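PDB 1VYG: fatty acid binding protein from Schistosoma mansoni, which binds arachidonic, oleic and other long-chain fatty acids inside a beta-barrel and may transport them in the cytoplasm. Local coordinates for the arachidonic acid site. Coordinates in Å, arbitrary orientation; residue numbers count along the deposited sequence, not the author numbering.

The arachidonic acid site. Residues 18, 22, 25, 27, 31, 35, 38, 40, 55, 57, 59-60, 62, 77-78, 80, 98, 105, 107, 109, 118, 120, 129, 131. With ACD (arachidonic acid), chain B.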
loop_
_atom_site.group_PDB
_atom_site.type_symbol
_atom_site.label_atom_id
_atom_site.label_comp_id
_atom_site.label_asym_id
_atom_site.label_seq_id
_atom_site.Cartn_x
_atom_site.Cartn_y
_atom_site.Cartn_z
ATOM N N PHE A 18 -11.173 5.153 5.092
ATOM C CA PHE A 18 -10.020 4.387 5.560
ATOM C C PHE A 18 -10.179 3.884 6.995
ATOM O O PHE A 18 -9.607 2.852 7.356
ATOM C CB PHE A 18 -8.732 5.211 5.434
ATOM C CG PHE A 18 -7.456 4.418 5.648
ATOM C CD1 PHE A 18 -6.484 4.875 6.516
ATOM C CD2 PHE A 18 -7.221 3.234 4.960
ATOM C CE1 PHE A 18 -5.313 4.159 6.709
ATOM C CE2 PHE A 18 -6.047 2.511 5.159
ATOM C CZ PHE A 18 -5.097 2.974 6.025
ATOM N N MET A 22 -9.653 -0.366 8.501
ATOM C CA MET A 22 -8.662 -0.720 9.487
ATOM C C MET A 22 -9.191 -0.726 10.942
ATOM O O MET A 22 -8.483 -1.105 11.850
ATOM C CB MET A 22 -7.443 0.164 9.341
ATOM C CG MET A 22 -7.664 1.568 9.752
ATOM S SD MET A 22 -6.235 2.505 9.300
ATOM C CE MET A 22 -6.782 4.174 9.897
ATOM N N LEU A 25 -9.636 -4.236 10.494
ATOM C CA LEU A 25 -8.361 -4.916 10.718
ATOM C C LEU A 25 -7.976 -5.025 12.187
ATOM O O LEU A 25 -6.968 -5.626 12.523
ATOM C CB LEU A 25 -7.239 -4.222 9.938
ATOM C CG LEU A 25 -7.432 -4.375 8.430
ATOM C CD1 LEU A 25 -6.594 -3.374 7.668
ATOM C CD2 LEU A 25 -7.114 -5.828 7.986
ATOM N N VAL A 27 -6.853 -2.697 13.910
ATOM C CA VAL A 27 -5.847 -1.696 14.245
ATOM C C VAL A 27 -6.326 -1.003 15.508
ATOM O O VAL A 27 -7.517 -0.721 15.635
ATOM C CB VAL A 27 -5.650 -0.662 13.125
ATOM C CG1 VAL A 27 -4.615 0.390 13.520
ATOM C CG2 VAL A 27 -5.207 -1.350 11.861
ATOM N N THR A 31 -3.456 3.767 16.756
ATOM C CA THR A 31 -2.751 3.661 15.488
ATOM C C THR A 31 -3.706 4.041 14.369
ATOM O O THR A 31 -3.284 4.657 13.408
ATOM C CB THR A 31 -2.153 2.265 15.311
ATOM O OG1 THR A 31 -1.184 2.041 16.341
ATOM C CG2 THR A 31 -1.317 2.156 14.046
ATOM N N GLY A 35 -3.310 6.761 11.509
ATOM C CA GLY A 35 -3.614 6.391 10.135
ATOM C C GLY A 35 -4.485 7.405 9.417
ATOM O O GLY A 35 -4.298 7.694 8.237
ATOM N N VAL A 38 -1.892 11.123 9.206
ATOM C CA VAL A 38 -0.646 11.256 8.454
ATOM C C VAL A 38 -0.819 11.023 6.962
ATOM O O VAL A 38 -1.704 10.293 6.518
ATOM C CB VAL A 38 0.475 10.325 8.945
ATOM C CG1 VAL A 38 0.538 10.308 10.464
ATOM C CG2 VAL A 38 0.308 8.925 8.371
ATOM N N PRO A 40 1.478 9.747 4.162
ATOM C CA PRO A 40 2.727 9.104 3.809
ATOM C C PRO A 40 3.193 9.491 2.426
ATOM O O PRO A 40 2.411 9.973 1.603
ATOM C CB PRO A 40 2.360 7.620 3.830
ATOM C CG PRO A 40 1.158 7.547 4.568
ATOM C CD PRO A 40 0.396 8.754 4.239
ATOM N N THR A 55 7.661 3.454 2.284
ATOM C CA THR A 55 6.643 4.368 2.812
ATOM C C THR A 55 7.225 5.173 3.946
ATOM O O THR A 55 7.795 4.602 4.875
ATOM C CB THR A 55 5.393 3.590 3.288
ATOM O OG1 THR A 55 4.768 2.935 2.170
ATOM C CG2 THR A 55 4.287 4.552 3.826
ATOM N N SER A 57 6.308 8.112 6.750
ATOM C CA SER A 57 5.477 9.047 7.489
ATOM C C SER A 57 6.193 9.399 8.772
ATOM O O SER A 57 7.292 8.914 9.056
ATOM C CB SER A 57 4.106 8.433 7.794
ATOM O OG SER A 57 4.240 7.164 8.417
ATOM N N PHE A 59 4.903 8.444 11.494
ATOM C CA PHE A 59 4.669 7.250 12.291
ATOM C C PHE A 59 5.829 6.264 12.163
ATOM O O PHE A 59 6.601 6.074 13.109
ATOM C CB PHE A 59 3.358 6.589 11.869
ATOM C CG PHE A 59 3.009 5.369 12.664
ATOM C CD1 PHE A 59 2.591 4.218 12.027
ATOM C CD2 PHE A 59 3.075 5.384 14.053
ATOM C CE1 PHE A 59 2.263 3.104 12.740
ATOM C CE2 PHE A 59 2.727 4.277 14.774
ATOM C CZ PHE A 59 2.323 3.129 14.116
ATOM N N LYS A 60 5.940 5.649 10.988
ATOM C CA LYS A 60 7.032 4.748 10.646
ATOM C C LYS A 60 7.508 5.011 9.230
ATOM O O LYS A 60 6.757 5.514 8.384
ATOM C CB LYS A 60 6.560 3.307 10.726
ATOM C CG LYS A 60 6.043 2.924 12.086
ATOM C CD LYS A 60 5.685 1.461 12.185
ATOM C CE LYS A 60 5.365 1.108 13.634
ATOM N NZ LYS A 60 4.688 -0.219 13.784
ATOM N N LEU A 62 8.574 2.334 6.792
ATOM C CA LEU A 62 8.807 0.949 6.410
ATOM C C LEU A 62 9.167 0.873 4.943
ATOM O O LEU A 62 8.876 1.765 4.164
ATOM C CB LEU A 62 7.574 0.077 6.636
ATOM C CG LEU A 62 6.830 0.241 7.966
ATOM C CD1 LEU A 62 5.349 0.534 7.717
ATOM C CD2 LEU A 62 7.005 -0.980 8.894
ATOM N N SER A 77 2.537 -1.540 8.978
ATOM C CA SER A 77 2.825 -0.346 9.768
ATOM C C SER A 77 2.226 -0.445 11.159
ATOM O O SER A 77 2.853 -0.083 12.129
ATOM C CB SER A 77 2.318 0.908 9.067
ATOM O OG SER A 77 0.938 0.819 8.729
ATOM N N ASP A 78 1.104 -0.945 11.324
ATOM C CA ASP A 78 0.252 -1.177 12.453
ATOM C C ASP A 78 0.765 -2.313 13.293
ATOM O O ASP A 78 0.531 -2.483 14.479
ATOM C CB ASP A 78 -1.204 -1.358 12.129
ATOM C CG ASP A 78 -1.462 -2.647 11.386
ATOM O OD1 ASP A 78 -1.793 -3.629 12.038
ATOM O OD2 ASP A 78 -1.258 -2.641 10.178
ATOM N N ARG A 80 0.932 -5.899 12.186
ATOM C CA ARG A 80 0.537 -7.304 11.959
ATOM C C ARG A 80 1.669 -7.951 11.120
ATOM O O ARG A 80 2.327 -7.365 10.299
ATOM C CB ARG A 80 -0.783 -7.319 11.240
ATOM C CG ARG A 80 -1.912 -6.711 12.006
ATOM C CD ARG A 80 -3.200 -6.545 10.980
ATOM N NE ARG A 80 -3.050 -5.457 10.064
ATOM C CZ ARG A 80 -2.970 -5.479 8.763
ATOM N NH1 ARG A 80 -2.771 -4.375 8.097
ATOM N NH2 ARG A 80 -3.122 -6.600 8.115
ATOM N N GLN A 98 -2.587 -9.176 1.428
ATOM C CA GLN A 98 -1.904 -9.225 2.704
ATOM C C GLN A 98 -2.718 -10.163 3.560
ATOM O O GLN A 98 -3.872 -9.864 3.896
ATOM C CB GLN A 98 -1.859 -7.843 3.367
ATOM C CG GLN A 98 -0.655 -7.029 2.981
ATOM C CD GLN A 98 -0.619 -5.668 3.650
ATOM O OE1 GLN A 98 -1.645 -5.028 3.825
ATOM N NE2 GLN A 98 0.567 -5.230 4.025
ATOM N N THR A 105 -6.188 -8.391 3.472
ATOM C CA THR A 105 -6.259 -7.067 2.836
ATOM C C THR A 105 -5.713 -7.113 1.410
ATOM O O THR A 105 -4.595 -7.509 1.201
ATOM C CB THR A 105 -5.459 -6.019 3.639
ATOM O OG1 THR A 105 -5.856 -6.021 5.013
ATOM C CG2 THR A 105 -5.776 -4.587 3.176
ATOM N N ILE A 107 -4.760 -4.730 -1.800
ATOM C CA ILE A 107 -4.415 -3.346 -2.018
ATOM C C ILE A 107 -4.076 -3.181 -3.479
ATOM O O ILE A 107 -2.973 -3.521 -3.922
ATOM C CB ILE A 107 -3.227 -2.944 -1.131
ATOM C CG1 ILE A 107 -3.586 -3.085 0.341
ATOM C CG2 ILE A 107 -2.812 -1.533 -1.380
ATOM C CD1 ILE A 107 -2.488 -3.688 1.156
ATOM N N ARG A 109 -3.071 -0.812 -6.228
ATOM C CA ARG A 109 -2.453 0.459 -6.577
ATOM C C ARG A 109 -2.443 0.572 -8.085
ATOM O O ARG A 109 -2.011 -0.332 -8.766
ATOM C CB ARG A 109 -1.009 0.534 -6.092
ATOM C CG ARG A 109 -0.845 0.343 -4.587
ATOM C CD ARG A 109 0.560 0.586 -4.090
ATOM N NE ARG A 109 0.549 0.695 -2.644
ATOM C CZ ARG A 109 0.468 -0.349 -1.815
ATOM N NH1 ARG A 109 0.464 -1.598 -2.258
ATOM N NH2 ARG A 109 0.417 -0.138 -0.516
ATOM N N THR A 118 -4.936 4.032 -4.658
ATOM C CA THR A 118 -4.735 2.858 -3.840
ATOM C C THR A 118 -6.092 2.477 -3.308
ATOM O O THR A 118 -6.649 3.187 -2.506
ATOM C CB THR A 118 -3.796 3.165 -2.686
ATOM O OG1 THR A 118 -2.471 3.375 -3.191
ATOM C CG2 THR A 118 -3.666 1.965 -1.748
ATOM N N VAL A 120 -8.095 -0.124 -1.056
ATOM C CA VAL A 120 -7.824 -1.109 -0.017
ATOM C C VAL A 120 -9.118 -1.812 0.410
ATOM O O VAL A 120 -10.080 -1.177 0.783
ATOM C CB VAL A 120 -7.101 -0.495 1.186
ATOM C CG1 VAL A 120 -6.579 -1.588 2.080
ATOM C CG2 VAL A 120 -5.946 0.385 0.719
ATOM N N ARG A 129 -7.415 5.540 -1.601
ATOM C CA ARG A 129 -6.414 6.500 -1.218
ATOM C C ARG A 129 -5.703 6.973 -2.453
ATOM O O ARG A 129 -5.134 6.193 -3.179
ATOM C CB ARG A 129 -5.459 5.870 -0.217
ATOM C CG ARG A 129 -6.026 5.981 1.184
ATOM C CD ARG A 129 -5.595 4.914 2.122
ATOM N NE ARG A 129 -4.241 5.135 2.627
ATOM C CZ ARG A 129 -3.907 6.032 3.543
ATOM N NH1 ARG A 129 -2.646 6.119 3.929
ATOM N NH2 ARG A 129 -4.807 6.849 4.077
ATOM N N TYR A 131 -2.752 9.246 -4.222
ATOM C CA TYR A 131 -1.453 9.837 -4.066
ATOM C C TYR A 131 -1.181 10.743 -5.282
ATOM O O TYR A 131 -1.380 10.346 -6.405
ATOM C CB TYR A 131 -0.398 8.729 -3.948
ATOM C CG TYR A 131 -0.417 7.986 -2.619
ATOM C CD1 TYR A 131 0.553 8.224 -1.662
ATOM C CD2 TYR A 131 -1.397 7.038 -2.327
ATOM C CE1 TYR A 131 0.561 7.551 -0.454
ATOM C CE2 TYR A 131 -1.399 6.358 -1.122
ATOM C CZ TYR A 131 -0.419 6.631 -0.185
ATOM O OH TYR A 131 -0.389 5.995 1.017
HETATM C C1 ACD B . -1.323 2.764 1.004
HETATM C C2 ACD B . -2.279 1.678 1.415
HETATM C C3 ACD B . -1.678 0.936 2.606
HETATM C C4 ACD B . -2.799 0.494 3.550
HETATM C C5 ACD B . -2.959 -1.022 3.544
HETATM C C6 ACD B . -3.636 -1.594 4.552
HETATM C C7 ACD B . -4.242 -0.759 5.662
HETATM C C8 ACD B . -3.849 -1.452 6.911
HETATM C C9 ACD B . -3.362 -0.886 8.012
HETATM C C10 ACD B . -3.105 0.572 8.235
HETATM C C11 ACD B . -3.091 0.695 9.737
HETATM C C12 ACD B . -2.834 1.823 10.372
HETATM C C13 ACD B . -2.512 3.081 9.633
HETATM C C14 ACD B . -1.197 3.634 10.159
HETATM C C15 ACD B . -0.450 4.494 9.456
HETATM C C16 ACD B . -0.866 5.028 8.094
HETATM C C17 ACD B . 0.104 4.579 7.013
HETATM C C18 ACD B . 1.521 5.046 7.334
HETATM C C19 ACD B . 2.408 3.823 7.517
HETATM C C20 ACD B . 3.843 4.180 7.913
HETATM O O1 ACD B . -0.199 2.515 0.559
HETATM O O2 ACD B . -1.736 4.014 1.165
HETATM O O HOH W 1 0.037 3.434 -1.720
HETATM O O HOH W 2 2.095 2.900 1.613
#
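Carboxylate oxygen O1 of arachidonic acid is gripped three times: by the guanidinium of Arg109 and by two waters. NH2 of Arg109 donates a nearly straight bond of 2.9 Å to O1, and the oxygen lies at the edge of the guanidinium, in its plane. The Arg109 chain is extended from CG to NE (chi3 166°), which carries its charged tip along the barrel interior to the fatty-acid head. Water 1 joins O1 to NE of the same arginine and to the hydroxyl of Thr118, whereas water 2 links O1 to Thr55 OG1. The other oxygen, O2, takes a bond from Arg129 NE at 3.1 Å, again close to the guanidinium plane. Arg129 bends at chi3 (78°), and its guanidinium lies over one face of the Phe18 ring, offset toward the rim, with NH2 above the ring plane. The phenol OH of Tyr131 also points at O2, with the oxygen at the ring edge, although the modelled separation is too short to judge. Two arginines and this hydroxyl thus form the carboxylate site of the fatty-acid-binding-protein barrel, and their charges probably favour the ionised acid.

Beyond the head, the chain bends back on itself, almost wholly buried. Phe18, with CG anti to its backbone N (chi1 -169°), sends ring atoms CE2 and CZ into this bend, CE2 lying 3.8 Å from C7. Leu25 CD1 touches C8 at 3.4 Å, while the extended Met22 chain brings SD to C12 at the helical end of the barrel. Across the chain from Phe18, Arg80 holds Asp78 side-on through NE and NH1, pairing charges beside the unsaturated C8-C9 segment; NE meets the syn lone pair of OD1 at 3.0 Å. Gly35 offers its bare CA to C13. Towards the methyl end, Pro40 CG packs on C18, and Ser77 CB rests against C19 at 3.3 Å.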